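Local coordinates for Mll3558 protein (Mesorhizobium loti, PDB 3RD6) that is of unknown function but belongs to the AHA1 family, with a Bet v 1-like fold that in many relatives encloses a cavity for hydrophobic ligands, at residues Phe27-Lys30 / Ala31-Arg34; Gly133-Glu136 / Gly137-Leu141. All blocks are in the same frame, centred on the assembly; numbering follows the deposited sequence.

Overall arrangement
Leaving strand 5-16, the chain runs into helix 20-28 and turns at once into helix 30-36; contact 1 (27-30 with 31-34) closes that junction. The strands that follow, 47-50 to 113-125, complete with strand 5-16 a seven-stranded antiparallel sheet before helix 131-148 begins. Contact 2 (133-136 with 137-141) spans successive turns near the start of this last helix, whose side chains rest on strands 5-16, 84-93 and 113-125. The contacts follow in series, neither nested nor crossed. The centres of contact 1 and contact 2 are about 18 Å apart. Phe27 and Thr32 touch Leu145 and Glu148 farther along helix 131-148, so this helix joins both neighbourhoods in the Bet v 1-like fold.

Contact 1. Residues Phe27-Lys30 / Ala31-Arg34; sequences FADK and ATVR
An N-cap at the junction of helices 20-28 and 30-36 brings Asp29 onto Thr32. Asp29 CG lies anti to the backbone N (chi1 -180°), which swings the carboxylate over the first turn of the new helix. Its OD2 accepts from Thr32 N at 3.1 Å, and the N-H comes from above the carboxylate plane, 45° out of it. Thr32 OG1 stands 3.0 Å from the same Asp29 OD2; the two side chains cross at about a right angle. The other carboxylate oxygen, Asp29 OD1, accepts a hydrogen bond from a water, which itself accepts from Ala31 N, so a second amide of the first turn is satisfied. This helix-to-helix corner is part of the Bet v 1-like fold, where two short helices follow the first strand. The backbone ladder of helix 30-36 starts with Val33 N to Asp29 O at 2.9 Å, a nearly straight bond, and continues with Arg34 N to Lys30 O at 2.9 Å. Val33 CB points back toward the preceding segment, and its CG2 methyl lies beside the carbonyl oxygens of Phe27 and Asp29. Lys30 NZ is hydrogen-bonded to Phe48 O, while the ring of Phe27 meets Trp36 edge-to-face.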
loop_
_atom_site.group_PDB
_atom_site.type_symbol
_atom_site.label_atom_id
_atom_site.label_comp_id
_atom_site.label_asym_id
_atom_site.label_seq_id
_atom_site.Cartn_x
_atom_site.Cartn_y
_atom_site.Cartn_z
ATOM N N PHE A 27 8.348 -17.101 1.886
ATOM C CA PHE A 27 7.993 -15.771 1.422
ATOM C C PHE A 27 9.223 -14.902 1.230
ATOM O O PHE A 27 9.274 -14.071 0.327
ATOM C CB PHE A 27 7.077 -15.059 2.433
ATOM C CG PHE A 27 5.651 -15.504 2.400
ATOM C CD1 PHE A 27 5.214 -16.549 3.207
ATOM C CD2 PHE A 27 4.733 -14.851 1.587
ATOM C CE1 PHE A 27 3.871 -16.942 3.208
ATOM C CE2 PHE A 27 3.386 -15.236 1.579
ATOM C CZ PHE A 27 2.960 -16.283 2.395
ATOM N N ALA A 28 10.206 -15.099 2.099
ATOM C CA ALA A 28 11.426 -14.296 2.098
ATOM C C ALA A 28 12.594 -14.780 1.238
ATOM O O ALA A 28 13.535 -14.021 0.986
ATOM C CB ALA A 28 11.893 -14.097 3.548
ATOM N N ASP A 29 12.537 -16.032 0.795
ATOM C CA ASP A 29 13.599 -16.604 -0.037
ATOM C C ASP A 29 13.215 -16.551 -1.517
ATOM O O ASP A 29 12.302 -17.242 -1.966
ATOM C CB ASP A 29 13.869 -18.053 0.378
ATOM C CG ASP A 29 14.945 -18.687 -0.438
ATOM O OD1 ASP A 29 16.070 -18.144 -0.440
ATOM O OD2 ASP A 29 14.668 -19.721 -1.081
ATOM N N LYS A 30 13.935 -15.736 -2.273
ATOM C CA LYS A 30 13.677 -15.556 -3.698
ATOM C C LYS A 30 13.425 -16.854 -4.466
ATOM O O LYS A 30 12.404 -16.992 -5.139
ATOM C CB LYS A 30 14.838 -14.783 -4.321
ATOM C CG LYS A 30 14.628 -14.369 -5.754
ATOM C CD LYS A 30 15.673 -13.348 -6.144
ATOM C CE LYS A 30 15.677 -13.111 -7.637
ATOM N NZ LYS A 30 14.336 -12.737 -8.147
ATOM N N ALA A 31 14.346 -17.808 -4.352
ATOM C CA ALA A 31 14.213 -19.092 -5.045
ATOM C C ALA A 31 12.893 -19.803 -4.716
ATOM O O ALA A 31 12.111 -20.137 -5.616
ATOM C CB ALA A 31 15.387 -19.991 -4.696
ATOM N N THR A 32 12.650 -20.042 -3.429
ATOM C CA THR A 32 11.424 -20.702 -3.025
ATOM C C THR A 32 10.232 -19.942 -3.602
ATOM O O THR A 32 9.354 -20.528 -4.244
ATOM C CB THR A 32 11.282 -20.761 -1.495
ATOM O OG1 THR A 32 12.303 -21.594 -0.957
ATOM C CG2 THR A 32 9.924 -21.335 -1.107
ATOM N N VAL A 33 10.210 -18.632 -3.378
ATOM C CA VAL A 33 9.116 -17.806 -3.865
ATOM C C VAL A 33 8.830 -18.073 -5.334
ATOM O O VAL A 33 7.678 -18.281 -5.716
ATOM C CB VAL A 33 9.415 -16.291 -3.660
ATOM C CG1 VAL A 33 8.277 -15.446 -4.175
ATOM C CG2 VAL A 33 9.633 -16.002 -2.203
ATOM N N ARG A 34 9.880 -18.091 -6.149
ATOM C CA ARG A 34 9.729 -18.301 -7.593
ATOM C C ARG A 34 9.147 -19.638 -8.004
ATOM O O ARG A 34 9.040 -19.912 -9.190
ATOM C CB ARG A 34 11.066 -18.118 -8.321
ATOM C CG ARG A 34 11.614 -16.694 -8.298
ATOM C CD ARG A 34 12.601 -16.466 -9.450
ATOM N NE ARG A 34 11.998 -16.797 -10.738
ATOM C CZ ARG A 34 12.361 -16.265 -11.900
ATOM N NH1 ARG A 34 13.334 -15.361 -11.955
ATOM N NH2 ARG A 34 11.735 -16.632 -13.010
HETATM O O HOH W 1 17.003 -17.205 -3.026
#

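Contact 2. Residues Gly133-Glu136 / Gly137-Leu141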
loop_
_atom_site.group_PDB
_atom_site.type_symbol
_atom_site.label_atom_id
_atom_site.label_comp_id
_atom_site.label_asym_id
_atom_site.label_seq_id
_atom_site.Cartn_x
_atom_site.Cartn_y
_atom_site.Cartn_z
ATOM N N GLY A 133 -11.920 -11.835 -8.511
ATOM C CA GLY A 133 -10.917 -12.616 -9.217
ATOM C C GLY A 133 -9.556 -12.666 -8.530
ATOM O O GLY A 133 -8.841 -13.672 -8.623
ATOM N N ARG A 134 -9.197 -11.589 -7.831
ATOM C CA ARG A 134 -7.921 -11.525 -7.140
ATOM C C ARG A 134 -7.923 -12.386 -5.883
ATOM O O ARG A 134 -6.916 -13.030 -5.581
ATOM C CB ARG A 134 -7.556 -10.082 -6.782
ATOM C CG ARG A 134 -6.065 -9.898 -6.523
ATOM C CD ARG A 134 -5.713 -8.488 -6.059
ATOM N NE ARG A 134 -6.068 -7.447 -7.021
ATOM C CZ ARG A 134 -5.650 -7.409 -8.280
ATOM N NH1 ARG A 134 -4.859 -8.358 -8.742
ATOM N NH2 ARG A 134 -6.022 -6.419 -9.077
ATOM N N GLU A 135 -9.030 -12.428 -5.145
ATOM C CA GLU A 135 -9.041 -13.277 -3.956
ATOM C C GLU A 135 -8.998 -14.736 -4.402
ATOM O O GLU A 135 -8.373 -15.572 -3.748
ATOM C CB GLU A 135 -10.293 -13.072 -3.110
ATOM C CG GLU A 135 -10.199 -13.833 -1.786
ATOM C CD GLU A 135 -11.540 -14.025 -1.098
ATOM O OE1 GLU A 135 -12.377 -13.084 -1.105
ATOM O OE2 GLU A 135 -11.743 -15.130 -0.536
ATOM N N GLU A 136 -9.667 -15.030 -5.518
ATOM C CA GLU A 136 -9.716 -16.378 -6.059
ATOM C C GLU A 136 -8.306 -16.888 -6.322
ATOM O O GLU A 136 -7.959 -18.005 -5.940
ATOM C CB GLU A 136 -10.524 -16.379 -7.355
ATOM C CG GLU A 136 -10.979 -17.760 -7.823
ATOM C CD GLU A 136 -11.903 -17.692 -9.030
ATOM O OE1 GLU A 136 -12.941 -16.999 -8.958
ATOM O OE2 GLU A 136 -11.589 -18.341 -10.050
ATOM N N GLY A 137 -7.494 -16.058 -6.972
ATOM C CA GLY A 137 -6.131 -16.442 -7.286
ATOM C C GLY A 137 -5.239 -16.608 -6.070
ATOM O O GLY A 137 -4.483 -17.582 -5.976
ATOM N N THR A 138 -5.311 -15.653 -5.145
ATOM C CA THR A 138 -4.497 -15.714 -3.936
ATOM C C THR A 138 -4.836 -16.982 -3.139
ATOM O O THR A 138 -3.959 -17.629 -2.565
ATOM C CB THR A 138 -4.723 -14.463 -3.057
ATOM O OG1 THR A 138 -4.266 -13.303 -3.767
ATOM C CG2 THR A 138 -3.955 -14.583 -1.738
ATOM N N ARG A 139 -6.115 -17.336 -3.120
ATOM C CA ARG A 139 -6.555 -18.521 -2.405
ATOM C C ARG A 139 -5.925 -19.731 -3.094
ATOM O O ARG A 139 -5.708 -20.767 -2.471
ATOM C CB ARG A 139 -8.084 -18.604 -2.430
ATOM C CG ARG A 139 -8.686 -19.517 -1.384
ATOM C CD ARG A 139 -10.192 -19.368 -1.353
ATOM N NE ARG A 139 -10.648 -18.302 -0.458
ATOM C CZ ARG A 139 -10.560 -18.347 0.873
ATOM N NH1 ARG A 139 -10.022 -19.404 1.463
ATOM N NH2 ARG A 139 -11.037 -17.352 1.618
ATOM N N GLY A 140 -5.621 -19.578 -4.379
ATOM C CA GLY A 140 -5.001 -20.646 -5.135
ATOM C C GLY A 140 -3.506 -20.697 -4.903
ATOM O O GLY A 140 -2.921 -21.771 -4.750
ATOM N N LEU A 141 -2.886 -19.525 -4.875
ATOM C CA LEU A 141 -1.458 -19.421 -4.644
ATOM C C LEU A 141 -1.095 -19.930 -3.249
ATOM O O LEU A 141 -0.041 -20.513 -3.050
ATOM C CB LEU A 141 -1.004 -17.964 -4.827
ATOM C CG LEU A 141 -0.986 -17.482 -6.282
ATOM C CD1 LEU A 141 -1.048 -15.972 -6.324
ATOM C CD2 LEU A 141 0.263 -17.993 -6.992
#
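Glu135 and Arg139 both carry CG anti to the backbone N (chi1 -173° and -162°), which sets their side chains side by side, pointing the same way one helical turn apart. Beyond CG the glutamate is extended, whereas the arginine bends at chi3 and turns its guanidinium edge to the carboxylate. Arg139 NH2 donates to Glu135 OE2 at 3.2 Å in a salt bridge, nearly along the C-O axis of the acceptor and within the guanidinium plane. Arg139 NE also reaches Glu135 OE2, at 3.4 Å, but weakly. One oxygen thus receives both donors, and the carboxylate and guanidinium planes stand 62° apart, so the pair is tilted, not a coplanar bridge through both carboxylate oxygens.

Beneath this i to i+4 pair runs the alpha-helical ladder of helix 131-148: Gly137 N to Gly133 O, Thr138 N to Arg134 O at 3.1 Å, and Arg139 N to Glu135 O at 2.9 Å. Arg134 O also takes the hydroxyl of Thr138, OG1 at 3.2 Å, the two donors arriving from opposite faces of the carbonyl plane. Thr138 packs on Ile12 and Tyr118 of the sheet, and Glu135 on Phe10 and Ile12. Thr138, a buried residue, thus gives its hydroxyl proton to a carbonyl of its own helix, while the opposite charges of Glu135 and Arg139 probably stabilise each other modestly, since one bond is weak and both meet a single oxygen.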